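Long-range contact in mandelate racemase/muconate lactonizing enzyme (PDB 2OG9), which probably racemises mandelate or a related 2-hydroxy acid, as a member of the enolase superfamily: residues A[45-50]-A[67-72]. Residues are numbered along the deposited sequence; the frame is centred on the assembly and turned at random.
Sequences TEIAIL and YSKRAG
Ala48 and Ser68 form an antiparallel hydrogen-bonded pair, with Ala48 N to Ser68 O at 3.2 Å and Ser68 N to Ala48 O at 3.0 Å. The two short strand segments run at 161° to each other. Ala48 O also takes a CA-H...O contact from Tyr67 CA at 3.2 Å. A water bridges Glu46 and Arg70, two residues beyond Ala48 and Ser68 in the ladder: it donates to Glu46 O (2.6 Å) and accepts from Arg70 N (2.7 Å). The strands belong to a beta hairpin of the N-terminal domain, in the antiparallel sheet that accompanies the TIM barrel in this superfamily. Ile47, Ile49 and Tyr67 project from one face of the sheet, Ala48 and Ser68 from the other. With CG between the backbone N and the carbonyl carbon (chi1 76°), the Tyr67 side chain lies alongside Ile47. Ile47 CG2 comes obliquely to Tyr67 CD1 at 4.2 Å. Ile47 CG2, anti to its own backbone N, also lies 3.6 Å from Ser68 O. Ile49 CD1 packs on Tyr67 CB at 3.8 Å. Beyond the strands, Tyr67 OH hydrogen-bonds to Asp288 and Arg291, tying the hairpin to the barrel domain. On the other face, Ser68 packs on Gln76 of helix 73-83 and on Ser108 of the second subunit.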
loop_
_atom_site.group_PDB
_atom_site.type_symbol
_atom_site.label_atom_id
_atom_site.label_comp_id
_atom_site.label_asym_id
_atom_site.label_seq_id
_atom_site.Cartn_x
_atom_site.Cartn_y
_atom_site.Cartn_z
ATOM N N THR A 45 -9.389 30.250 -35.645
ATOM C CA THR A 45 -8.930 30.636 -36.974
ATOM C C THR A 45 -7.446 30.974 -37.061
ATOM O O THR A 45 -6.940 31.277 -38.144
ATOM C CB THR A 45 -9.721 31.850 -37.484
ATOM O OG1 THR A 45 -9.463 32.978 -36.637
ATOM C CG2 THR A 45 -11.215 31.550 -37.472
ATOM N N GLU A 46 -6.752 30.924 -35.929
ATOM C CA GLU A 46 -5.328 31.239 -35.912
ATOM C C GLU A 46 -4.616 30.660 -34.696
ATOM O O GLU A 46 -5.255 30.246 -33.729
ATOM C CB GLU A 46 -5.131 32.758 -35.940
ATOM C CG GLU A 46 -5.977 33.510 -34.924
ATOM C CD GLU A 46 -5.662 34.992 -34.890
ATOM O OE1 GLU A 46 -5.446 35.584 -35.971
ATOM O OE2 GLU A 46 -5.639 35.567 -33.782
ATOM N N ILE A 47 -3.290 30.626 -34.761
ATOM C CA ILE A 47 -2.477 30.120 -33.660
ATOM C C ILE A 47 -1.369 31.132 -33.382
ATOM O O ILE A 47 -0.652 31.546 -34.297
ATOM C CB ILE A 47 -1.840 28.752 -34.001
ATOM C CG1 ILE A 47 -2.936 27.708 -34.215
ATOM C CG2 ILE A 47 -0.917 28.307 -32.867
ATOM C CD1 ILE A 47 -2.408 26.335 -34.588
ATOM N N ALA A 48 -1.243 31.541 -32.121
ATOM C CA ALA A 48 -0.219 32.504 -31.738
ATOM C C ALA A 48 1.100 31.782 -31.493
ATOM O O ALA A 48 1.176 30.904 -30.640
ATOM C CB ALA A 48 -0.655 33.256 -30.477
ATOM N N ILE A 49 2.138 32.153 -32.236
ATOM C CA ILE A 49 3.439 31.516 -32.079
ATOM C C ILE A 49 4.428 32.497 -31.459
ATOM O O ILE A 49 4.535 33.635 -31.907
ATOM C CB ILE A 49 4.025 31.073 -33.449
ATOM C CG1 ILE A 49 3.002 30.235 -34.229
ATOM C CG2 ILE A 49 5.319 30.306 -33.229
ATOM C CD1 ILE A 49 2.683 28.891 -33.614
ATOM N N LEU A 50 5.137 32.067 -30.422
ATOM C CA LEU A 50 6.140 32.927 -29.800
ATOM C C LEU A 50 7.519 32.461 -30.246
ATOM O O LEU A 50 7.954 31.368 -29.895
ATOM C CB LEU A 50 6.060 32.866 -28.270
ATOM C CG LEU A 50 7.230 33.552 -27.552
ATOM C CD1 LEU A 50 7.187 35.044 -27.835
ATOM C CD2 LEU A 50 7.163 33.285 -26.055
ATOM N N TYR A 67 3.752 28.160 -28.224
ATOM C CA TYR A 67 2.537 28.568 -28.907
ATOM C C TYR A 67 1.332 28.544 -27.984
ATOM O O TYR A 67 1.390 28.022 -26.872
ATOM C CB TYR A 67 2.277 27.623 -30.086
ATOM C CG TYR A 67 1.725 26.279 -29.660
ATOM C CD1 TYR A 67 0.352 26.063 -29.581
ATOM C CD2 TYR A 67 2.574 25.245 -29.279
ATOM C CE1 TYR A 67 -0.164 24.850 -29.133
ATOM C CE2 TYR A 67 2.070 24.026 -28.826
ATOM C CZ TYR A 67 0.698 23.837 -28.755
ATOM O OH TYR A 67 0.181 22.646 -28.297
ATOM N N SER A 68 0.238 29.115 -28.468
ATOM C CA SER A 68 -1.014 29.138 -27.737
ATOM C C SER A 68 -2.139 28.962 -28.739
ATOM O O SER A 68 -2.193 29.662 -29.754
ATOM C CB SER A 68 -1.221 30.471 -27.011
ATOM O OG SER A 68 -0.180 30.734 -26.095
ATOM N N LYS A 69 -3.010 28.001 -28.466
ATOM C CA LYS A 69 -4.181 27.762 -29.295
ATOM C C LYS A 69 -5.260 28.409 -28.439
ATOM O O LYS A 69 -5.514 27.968 -27.320
ATOM C CB LYS A 69 -4.422 26.262 -29.463
ATOM C CG LYS A 69 -3.461 25.609 -30.451
ATOM C CD LYS A 69 -3.470 24.091 -30.329
ATOM C CE LYS A 69 -3.847 23.424 -31.641
ATOM N NZ LYS A 69 -3.707 21.935 -31.598
ATOM N N ARG A 70 -5.863 29.470 -28.959
ATOM C CA ARG A 70 -6.870 30.242 -28.237
ATOM C C ARG A 70 -6.112 31.192 -27.304
ATOM O O ARG A 70 -4.951 31.493 -27.558
ATOM C CB ARG A 70 -7.836 29.329 -27.465
ATOM C CG ARG A 70 -8.678 28.459 -28.399
ATOM C CD ARG A 70 -9.742 27.651 -27.670
ATOM N NE ARG A 70 -10.421 26.721 -28.573
ATOM C CZ ARG A 70 -11.189 27.086 -29.597
ATOM N NH1 ARG A 70 -11.391 28.372 -29.859
ATOM N NH2 ARG A 70 -11.749 26.163 -30.369
ATOM N N ALA A 71 -6.738 31.656 -26.230
ATOM C CA ALA A 71 -6.072 32.608 -25.341
ATOM C C ALA A 71 -4.707 32.161 -24.819
ATOM O O ALA A 71 -4.522 31.015 -24.421
ATOM C CB ALA A 71 -6.993 32.957 -24.174
ATOM N N GLY A 72 -3.745 33.078 -24.831
ATOM C CA GLY A 72 -2.425 32.746 -24.336
ATOM C C GLY A 72 -1.273 33.469 -25.006
ATOM O O GLY A 72 -0.273 33.757 -24.352
HETATM O O HOH W 1 -5.617 30.896 -31.205
#